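Local coordinates for probable quinone reductase Qor (NADPH:quinone reductase) (Zeta-crystallin homolog protein) (Mycobacterium tuberculosis, PDB 4RVU) that binds NADPH and probably uses it to reduce quinones, passing electrons from the cofactor to the substrate, at residues E72-P76 and G77-A81; A112-P115 and D116-S120; A231-A234 and S235-V238; F291-N295 and S296-T300. One frame throughout, in Å; residues are numbered along the deposited sequence.

Contact 1 of 4, residues E72-P76 and G77-A81; sequences EAVGP and GVTAA
Gly-77 follows directly on Pro-76 and takes the chain round with a positive phi of 76°, a backbone shape that suits a residue without a side chain. Gly-77 O accepts from a water at 2.6 Å, and the same water donates to Gly-75 O, bridging the two carbonyls. Val-78 turns its CB away from the strand, and its carbonyl receives Ala-81 N, a short 3-10 turn. Thr-79 is buried and turned toward the strand end. Its CG2 stands anti to the backbone N (chi1 of OG1 -48°), which aims the methyl at the strand, where it slides past Val-74 with CG2 3.7 Å from Val-74 CG1. The other branch, OG1, sits beside a second water at 2.5 Å, and that water donates to Pro-76 O. The hydroxyl also makes a hydrogen bond with the backbone N of Gly-32, so this one side chain ties the turn to the chain just before strand 33-38. Ala-80 works with both of its ends: its N donates to the first water at 2.9 Å, completing that water's three bonds, while Ala-80 CB rests 3.9 Å from Val-74 CG1. That valine methyl, anti to its own N, therefore meets two residues of the 3-10 segment. The whole is a reversal bridged by two waters at the end of strand 67-74, just beyond a classic beta bulge in which Glu-72 and Ala-73 both face Leu-35, on the loop leading to strand 90-93 in the GroES-like domain of this dehydrogenase-type reductase.

Contact 2 of 4, residues A112-P115 and D116-S120; sequences AKVP and DDVTS
Val-114 and Val-118 form the close half of this reversal, their side chains crossing at about a right angle with Val-114 CG1 3.8 Å from Val-118 CB. CG1 of Val-114 lies anti to the backbone N (chi1 -179°), which also carries it over to Val-118 O at 3.5 Å. Next to it, Pro-115 and Val-118 lie side by side and point the same way, Pro-115 CB being 3.9 Å from Val-118 CG2. A type I beta turn from Pro-115 to Val-118 brings the valine back beside the proline: Val-118 N donates to Pro-115 O at 3.1 Å, arriving well above the carbonyl plane. The outer side, at the turn's two aspartates, is looser and more polar. Asp-117 OD1 folds back to 3.4 Å from Pro-115 CB, a van der Waals touch with no hydrogen bond in it. Asp-116 reaches back through a water, which donates to Asp-116 OD1 at 2.5 Å and to Val-114 O as well. Beyond the turn, Thr-119 caps the start of helix 120-140 with its hydroxyl on Val-122 N, and Ser-120 OG bonds with both Arg-90 and Glu-39. The chemistry thus divides the labour: apolar branches fill the inner side, the guanidinium of Arg-90 takes Val-118 O and, weakly, Pro-115 O, and the carboxylates stay at the surface, where they are probably ionised.

Contact 3 of 4, residues A231-A234 and S235-V238; sequences ASLA and SLAV
Ser-235 grips Ala-231 where the end of helix 229-234 joins the short strand 236-237, in the Rossmann-type, NADPH-binding half of the protein. Its hydroxyl donates to Ala-231 O at 2.6 Å, tilted 33° from the carbonyl plane. With OG beside its own backbone N (chi1 -55°), the side chain curls back along the helix and closes on the carbonyl four residues earlier. Ser-235 N makes a second bond, to Ser-232 O at 3.1 Å, so the serine holds two successive carbonyls of the last turn. Leu-236 sets its branch point CG 3.7 Å from Ser-232 O and its CD1 methyl 3.9 Å from Leu-233 O, apolar atoms against the carbonyls of that turn.

In the second shell, the side chain of Ser-232 leaves the backbone away from 235-238. Its hydroxyl bonds with His-152 and Asp-222, fastening the helix to the ends of strands 148-151 and 217-222, and with Thr-228 O, back at the start of the same helix. Arg-209 of helix 201-212 reaches the carbonyls of both Ala-234 and Leu-236, and the backbone of Ser-235 pairs with Val-217. Ala-234 CB touches Trp-202 and Ala-205. Both leucines lie against Leu-242 and Val-266, and Leu-236 also touches Val-220; between themselves they meet more loosely, Leu-233 CD1 lying 4.3 Å from Leu-236 CD1.

Contact 4 of 4, residues F291-N295 and S296-T300; sequences FDAIN and SEAIT. Unlike the reference sequence in segment 291-295: Asn-295 (reference Gly).
The backbone of Ala-293 to Ile-299 leaves helix 280-295 with a positive phi of 63° at Glu-297, bending back so that Glu-297 N donates to Ile-294 O at 3.1 Å. A further bond, from Ile-299 N to Ala-293 O, draws the departing chain onto the helix end; it is the straighter of the two, at 168°, though its donor stands above the carbonyl plane. One step earlier Ser-296 N still makes a helix-like bond to Asp-292 O at 3.0 Å. The hydroxyl of Ser-296, with chi1 69° placing it between its own N and carbonyl carbon, turns back over the end of the helix and accepts a weak bond from Ala-298 N at 3.3 Å.

Side chains close the inner side. Ala-293 CB meets Ala-298 CB at 4.1 Å and also reaches the CG1 branch of Ile-299. Ile-294 and Ile-299 cross obliquely, the CG1 of Ile-294 lying 3.7 Å from CG1 of Ile-299, with CD1 of the latter scarcely farther off. A CA-H...O contact from Ile-294 CA to Ile-299 O, at 3.5 Å, runs alongside. A water donates to Ile-294 O and Ile-299 O and accepts from Thr-300 OG1, bridging the turn and the departing chain. Helix 157-168 packs against this, Trp-165 touching Ala-293 and Ile-299, and Gln-164 taking Thr-300 N. The positive phi of Glu-297 and its bond back to Ile-294 O mark a Schellman motif, terminating helix 280-295 before the chain runs on to strand 303-308.

How the contacts relate
Contacts 2 and 4 are neighbours, their centres about 12 Å apart, and they touch: Phe-291 CE1 packs 3.7 Å from Pro-115 CD, and Asp-117 OD2 comes within 3.1 Å of OD1 of Asn-295, a residue that differs from the reference sequence. Here the end of helix 280-295 meets the turn that follows strand 111-113. Contact 1 reaches the same sheet as contact 2, yet its nearest atoms stay about 10 Å away. Contact 3 stands apart, its centre about 49 Å from that of contact 1, across the chain's centre. None of the four touches NADPH: the side chain of Ser-232 in contact 3 is about 11 Å from the cofactor and that of Ile-299 in contact 4 about 13 Å.

Contact 1 of 4, residues E72-P76 and G77-A81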
loop_
_atom_site.group_PDB
_atom_site.type_symbol
_atom_site.label_atom_id
_atom_site.label_comp_id
_atom_site.label_asym_id
_atom_site.label_seq_id
_atom_site.Cartn_x
_atom_site.Cartn_y
_atom_site.Cartn_z
ATOM N N GLU A 72 -9.586 35.520 -18.547
ATOM C CA GLU A 72 -9.289 36.683 -19.380
ATOM C C GLU A 72 -9.382 36.301 -20.859
ATOM O O GLU A 72 -9.751 37.119 -21.710
ATOM C CB GLU A 72 -7.879 37.189 -19.055
ATOM C CG GLU A 72 -7.448 38.433 -19.818
ATOM C CD GLU A 72 -7.782 39.719 -19.084
ATOM O OE1 GLU A 72 -8.454 39.646 -18.033
ATOM O OE2 GLU A 72 -7.374 40.800 -19.564
ATOM N N ALA A 73 -9.041 35.050 -21.158
ATOM C CA ALA A 73 -9.074 34.539 -22.525
ATOM C C ALA A 73 -9.096 33.016 -22.526
ATOM O O ALA A 73 -8.625 32.375 -21.584
ATOM C CB ALA A 73 -7.874 35.046 -23.321
ATOM N N VAL A 74 -9.637 32.448 -23.598
ATOM C CA VAL A 74 -9.649 31.009 -23.802
ATOM C C VAL A 74 -8.681 30.709 -24.939
ATOM O O VAL A 74 -8.609 31.478 -25.904
ATOM C CB VAL A 74 -11.076 30.531 -24.154
ATOM C CG1 VAL A 74 -11.091 29.050 -24.472
ATOM C CG2 VAL A 74 -12.040 30.847 -23.022
ATOM N N GLY A 75 -7.916 29.628 -24.826
ATOM C CA GLY A 75 -6.966 29.260 -25.866
ATOM C C GLY A 75 -7.611 29.156 -27.243
ATOM O O GLY A 75 -8.814 28.908 -27.353
ATOM N N PRO A 76 -6.817 29.360 -28.299
ATOM C CA PRO A 76 -7.329 29.334 -29.675
ATOM C C PRO A 76 -7.580 27.906 -30.144
ATOM O O PRO A 76 -7.285 26.964 -29.426
ATOM C CB PRO A 76 -6.182 29.943 -30.472
ATOM C CG PRO A 76 -4.956 29.534 -29.701
ATOM C CD PRO A 76 -5.369 29.637 -28.252
ATOM N N GLY A 77 -8.132 27.758 -31.337
ATOM C CA GLY A 77 -8.429 26.446 -31.862
ATOM C C GLY A 77 -9.658 25.827 -31.228
ATOM O O GLY A 77 -10.638 26.504 -30.927
ATOM N N VAL A 78 -9.579 24.524 -31.001
ATOM C CA VAL A 78 -10.704 23.723 -30.550
ATOM C C VAL A 78 -11.115 23.986 -29.087
ATOM O O VAL A 78 -12.257 23.727 -28.705
ATOM C CB VAL A 78 -10.387 22.223 -30.825
ATOM C CG1 VAL A 78 -11.147 21.300 -29.909
ATOM C CG2 VAL A 78 -10.663 21.890 -32.282
ATOM N N THR A 79 -10.200 24.558 -28.307
ATOM C CA THR A 79 -10.373 24.755 -26.851
ATOM C C THR A 79 -11.780 25.119 -26.365
ATOM O O THR A 79 -12.355 24.419 -25.532
ATOM C CB THR A 79 -9.400 25.822 -26.301
ATOM O OG1 THR A 79 -8.072 25.555 -26.771
ATOM C CG2 THR A 79 -9.399 25.803 -24.777
ATOM N N ALA A 80 -12.337 26.205 -26.887
ATOM C CA ALA A 80 -13.623 26.700 -26.399
ATOM C C ALA A 80 -14.777 25.727 -26.657
ATOM O O ALA A 80 -15.825 25.814 -26.017
ATOM C CB ALA A 80 -13.923 28.063 -26.992
ATOM N N ALA A 81 -14.591 24.805 -27.600
ATOM C CA ALA A 81 -15.634 23.836 -27.902
ATOM C C ALA A 81 -15.624 22.701 -26.880
ATOM O O ALA A 81 -16.587 21.945 -26.778
ATOM C CB ALA A 81 -15.458 23.290 -29.311
HETATM O O HOH W 1 -10.893 27.926 -28.743
HETATM O O HOH W 2 -7.156 24.313 -28.758
#

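Contact 2 of 4, residues A112-P115 and D116-S120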
loop_
_atom_site.group_PDB
_atom_site.type_symbol
_atom_site.label_atom_id
_atom_site.label_comp_id
_atom_site.label_asym_id
_atom_site.label_seq_id
_atom_site.Cartn_x
_atom_site.Cartn_y
_atom_site.Cartn_z
ATOM N N ALA A 112 -11.931 24.528 -12.266
ATOM C CA ALA A 112 -13.330 24.507 -11.839
ATOM C C ALA A 112 -13.879 25.916 -11.724
ATOM O O ALA A 112 -13.160 26.841 -11.323
ATOM C CB ALA A 112 -13.464 23.795 -10.496
ATOM N N LYS A 113 -15.157 26.079 -12.060
ATOM C CA LYS A 113 -15.852 27.333 -11.781
ATOM C C LYS A 113 -16.036 27.477 -10.288
ATOM O O LYS A 113 -16.384 26.514 -9.611
ATOM C CB LYS A 113 -17.227 27.359 -12.459
ATOM C CG LYS A 113 -17.182 27.503 -13.980
ATOM C CD LYS A 113 -18.587 27.400 -14.584
ATOM C CE LYS A 113 -18.559 27.529 -16.104
ATOM N NZ LYS A 113 -19.928 27.515 -16.706
ATOM N N VAL A 114 -15.808 28.682 -9.770
ATOM C CA VAL A 114 -15.999 28.958 -8.357
ATOM C C VAL A 114 -17.465 29.335 -8.136
ATOM O O VAL A 114 -18.021 30.116 -8.904
ATOM C CB VAL A 114 -15.078 30.105 -7.899
ATOM C CG1 VAL A 114 -15.244 30.383 -6.411
ATOM C CG2 VAL A 114 -13.617 29.753 -8.219
ATOM N N PRO A 115 -18.107 28.744 -7.117
ATOM C CA PRO A 115 -19.502 29.063 -6.790
ATOM C C PRO A 115 -19.625 30.543 -6.422
ATOM O O PRO A 115 -18.660 31.136 -5.923
ATOM C CB PRO A 115 -19.783 28.177 -5.571
ATOM C CG PRO A 115 -18.826 27.029 -5.711
ATOM C CD PRO A 115 -17.575 27.663 -6.266
ATOM N N ASP A 116 -20.783 31.141 -6.669
ATOM C CA ASP A 116 -20.922 32.577 -6.456
ATOM C C ASP A 116 -20.808 33.004 -4.990
ATOM O O ASP A 116 -20.545 34.174 -4.706
ATOM C CB ASP A 116 -22.238 33.081 -7.053
ATOM C CG ASP A 116 -22.229 33.091 -8.571
ATOM O OD1 ASP A 116 -21.133 33.179 -9.171
ATOM O OD2 ASP A 116 -23.331 33.024 -9.158
ATOM N N ASP A 117 -20.989 32.068 -4.062
ATOM C CA ASP A 117 -20.921 32.397 -2.633
ATOM C C ASP A 117 -19.548 32.117 -2.008
ATOM O O ASP A 117 -19.380 32.210 -0.783
ATOM C CB ASP A 117 -22.001 31.642 -1.856
ATOM C CG ASP A 117 -21.800 30.138 -1.891
ATOM O OD1 ASP A 117 -21.381 29.605 -2.940
ATOM O OD2 ASP A 117 -22.056 29.490 -0.863
ATOM N N VAL A 118 -18.569 31.775 -2.843
ATOM C CA VAL A 118 -17.211 31.477 -2.376
ATOM C C VAL A 118 -16.256 32.563 -2.870
ATOM O O VAL A 118 -16.221 32.869 -4.074
ATOM C CB VAL A 118 -16.745 30.086 -2.891
ATOM C CG1 VAL A 118 -15.297 29.805 -2.473
ATOM C CG2 VAL A 118 -17.669 28.987 -2.361
ATOM N N THR A 119 -15.508 33.178 -1.953
ATOM C CA THR A 119 -14.565 34.218 -2.353
ATOM C C THR A 119 -13.365 33.613 -3.054
ATOM O O THR A 119 -13.066 32.415 -2.920
ATOM C CB THR A 119 -14.030 35.054 -1.176
ATOM O OG1 THR A 119 -13.251 34.213 -0.318
ATOM C CG2 THR A 119 -15.163 35.695 -0.382
ATOM N N SER A 120 -12.665 34.452 -3.804
ATOM C CA SER A 120 -11.499 33.987 -4.544
ATOM C C SER A 120 -10.383 33.558 -3.590
ATOM O O SER A 120 -9.677 32.588 -3.867
ATOM C CB SER A 120 -11.029 35.074 -5.506
ATOM O OG SER A 120 -12.046 35.363 -6.455
HETATM O O HOH W 3 -18.629 32.860 -9.225
#

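Contact 3 of 4, residues A231-A234 and S235-V238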
loop_
_atom_site.group_PDB
_atom_site.type_symbol
_atom_site.label_atom_id
_atom_site.label_comp_id
_atom_site.label_asym_id
_atom_site.label_seq_id
_atom_site.Cartn_x
_atom_site.Cartn_y
_atom_site.Cartn_z
ATOM N N ALA A 231 6.944 6.558 13.609
ATOM C CA ALA A 231 5.819 6.615 14.528
ATOM C C ALA A 231 4.491 6.299 13.839
ATOM O O ALA A 231 3.649 5.594 14.400
ATOM C CB ALA A 231 5.763 7.970 15.209
ATOM N N SER A 232 4.297 6.836 12.635
ATOM C CA SER A 232 3.097 6.538 11.855
ATOM C C SER A 232 2.974 5.039 11.620
ATOM O O SER A 232 1.916 4.442 11.847
ATOM C CB SER A 232 3.150 7.242 10.500
ATOM O OG SER A 232 3.101 8.649 10.654
ATOM N N LEU A 233 4.059 4.442 11.153
ATOM C CA LEU A 233 4.060 3.007 10.859
ATOM C C LEU A 233 3.738 2.183 12.116
ATOM O O LEU A 233 2.970 1.216 12.063
ATOM C CB LEU A 233 5.404 2.591 10.251
ATOM C CG LEU A 233 5.544 1.105 9.893
ATOM C CD1 LEU A 233 4.501 0.739 8.862
ATOM C CD2 LEU A 233 6.929 0.781 9.373
ATOM N N ALA A 234 4.300 2.589 13.252
ATOM C CA ALA A 234 4.089 1.882 14.522
ATOM C C ALA A 234 2.695 2.069 15.131
ATOM O O ALA A 234 2.334 1.364 16.080
ATOM C CB ALA A 234 5.161 2.284 15.532
ATOM N N SER A 235 1.927 3.034 14.619
ATOM C CA SER A 235 0.618 3.342 15.185
ATOM C C SER A 235 -0.571 2.656 14.518
ATOM O O SER A 235 -1.709 2.841 14.944
ATOM C CB SER A 235 0.391 4.856 15.190
ATOM O OG SER A 235 1.446 5.513 15.858
ATOM N N LEU A 236 -0.313 1.854 13.485
ATOM C CA LEU A 236 -1.392 1.305 12.656
ATOM C C LEU A 236 -2.112 0.069 13.192
ATOM O O LEU A 236 -1.511 -0.809 13.815
ATOM C CB LEU A 236 -0.858 0.964 11.270
ATOM C CG LEU A 236 -0.638 2.167 10.366
ATOM C CD1 LEU A 236 0.317 1.794 9.250
ATOM C CD2 LEU A 236 -1.972 2.622 9.792
ATOM N N ALA A 237 -3.405 -0.004 12.909
ATOM C CA ALA A 237 -4.171 -1.210 13.179
ATOM C C ALA A 237 -3.729 -2.268 12.181
ATOM O O ALA A 237 -3.116 -1.943 11.156
ATOM C CB ALA A 237 -5.646 -0.942 13.041
ATOM N N VAL A 238 -4.032 -3.528 12.477
ATOM C CA VAL A 238 -3.696 -4.624 11.563
ATOM C C VAL A 238 -4.315 -4.363 10.190
ATOM O O VAL A 238 -5.506 -4.037 10.091
ATOM C CB VAL A 238 -4.174 -5.994 12.118
ATOM C CG1 VAL A 238 -3.988 -7.107 11.068
ATOM C CG2 VAL A 238 -3.427 -6.332 13.394
#

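Contact 4 of 4, residues F291-N295 and S296-T300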
loop_
_atom_site.group_PDB
_atom_site.type_symbol
_atom_site.label_atom_id
_atom_site.label_comp_id
_atom_site.label_asym_id
_atom_site.label_seq_id
_atom_site.Cartn_x
_atom_site.Cartn_y
_atom_site.Cartn_z
ATOM N N PHE A 291 -16.722 21.397 -3.149
ATOM C CA PHE A 291 -17.570 22.581 -3.006
ATOM C C PHE A 291 -18.903 22.254 -2.346
ATOM O O PHE A 291 -19.475 23.099 -1.653
ATOM C CB PHE A 291 -17.759 23.320 -4.337
ATOM C CG PHE A 291 -16.548 24.109 -4.759
ATOM C CD1 PHE A 291 -16.068 25.134 -3.957
ATOM C CD2 PHE A 291 -15.891 23.819 -5.947
ATOM C CE1 PHE A 291 -14.949 25.860 -4.329
ATOM C CE2 PHE A 291 -14.770 24.538 -6.332
ATOM C CZ PHE A 291 -14.296 25.558 -5.523
ATOM N N ASP A 292 -19.381 21.024 -2.523
ATOM C CA ASP A 292 -20.554 20.566 -1.772
ATOM C C ASP A 292 -20.299 20.592 -0.262
ATOM O O ASP A 292 -21.132 21.070 0.517
ATOM C CB ASP A 292 -20.969 19.153 -2.206
ATOM C CG ASP A 292 -21.570 19.119 -3.604
ATOM O OD1 ASP A 292 -21.784 20.198 -4.197
ATOM O OD2 ASP A 292 -21.831 18.003 -4.106
ATOM N N ALA A 293 -19.137 20.087 0.144
ATOM C CA ALA A 293 -18.752 20.045 1.557
ATOM C C ALA A 293 -18.573 21.452 2.131
ATOM O O ALA A 293 -18.992 21.729 3.258
ATOM C CB ALA A 293 -17.479 19.215 1.743
ATOM N N ILE A 294 -17.958 22.334 1.398
ATOM C CA ILE A 294 -17.834 23.702 1.840
ATOM C C ILE A 294 -19.215 24.357 1.995
ATOM O O ILE A 294 -19.491 25.047 2.938
ATOM C CB ILE A 294 -17.007 24.485 0.824
ATOM C CG1 ILE A 294 -15.568 24.035 0.870
ATOM C CG2 ILE A 294 -17.087 25.991 1.042
ATOM C CD1 ILE A 294 -14.708 24.713 -0.133
ATOM N N ASN A 295 -20.077 24.192 1.001
ATOM C CA ASN A 295 -21.373 24.878 1.083
ATOM C C ASN A 295 -22.347 24.291 2.075
ATOM O O ASN A 295 -23.235 24.983 2.464
ATOM C CB ASN A 295 -22.053 25.140 -0.249
ATOM C CG ASN A 295 -23.081 26.360 -0.230
ATOM O OD1 ASN A 295 -23.201 27.144 0.764
ATOM N ND2 ASN A 295 -23.816 26.499 -1.331
ATOM N N SER A 296 -22.150 23.043 2.489
ATOM C CA SER A 296 -22.986 22.530 3.574
ATOM C C SER A 296 -22.359 22.801 4.938
ATOM O O SER A 296 -22.941 22.472 5.982
ATOM C CB SER A 296 -23.227 21.032 3.402
ATOM O OG SER A 296 -22.040 20.280 3.618
ATOM N N GLU A 297 -21.177 23.410 4.920
ATOM C CA GLU A 297 -20.377 23.645 6.124
ATOM C C GLU A 297 -19.947 22.339 6.784
ATOM O O GLU A 297 -19.655 22.301 7.981
ATOM C CB GLU A 297 -21.095 24.578 7.115
ATOM C CG GLU A 297 -21.312 25.986 6.577
ATOM C CD GLU A 297 -21.918 26.934 7.605
ATOM O OE1 GLU A 297 -23.152 27.102 7.604
ATOM O OE2 GLU A 297 -21.157 27.513 8.405
ATOM N N ALA A 298 -19.911 21.270 5.991
ATOM C CA ALA A 298 -19.249 20.030 6.402
ATOM C C ALA A 298 -17.788 20.349 6.679
ATOM O O ALA A 298 -17.171 19.794 7.589
ATOM C CB ALA A 298 -19.361 18.974 5.322
ATOM N N ILE A 299 -17.233 21.244 5.866
ATOM C CA ILE A 299 -15.930 21.830 6.142
ATOM C C ILE A 299 -16.017 23.335 5.946
ATOM O O ILE A 299 -16.902 23.830 5.236
ATOM C CB ILE A 299 -14.814 21.277 5.227
ATOM C CG1 ILE A 299 -14.960 21.800 3.798
ATOM C CG2 ILE A 299 -14.748 19.737 5.276
ATOM C CD1 ILE A 299 -13.847 21.339 2.862
ATOM N N THR A 300 -15.106 24.057 6.590
ATOM C CA THR A 300 -14.953 25.492 6.374
ATOM C C THR A 300 -13.470 25.774 6.173
ATOM O O THR A 300 -12.662 25.535 7.067
ATOM C CB THR A 300 -15.488 26.306 7.570
ATOM O OG1 THR A 300 -16.900 26.089 7.704
ATOM C CG2 THR A 300 -15.229 27.813 7.376
HETATM O O HOH W 4 -18.047 26.356 4.748
#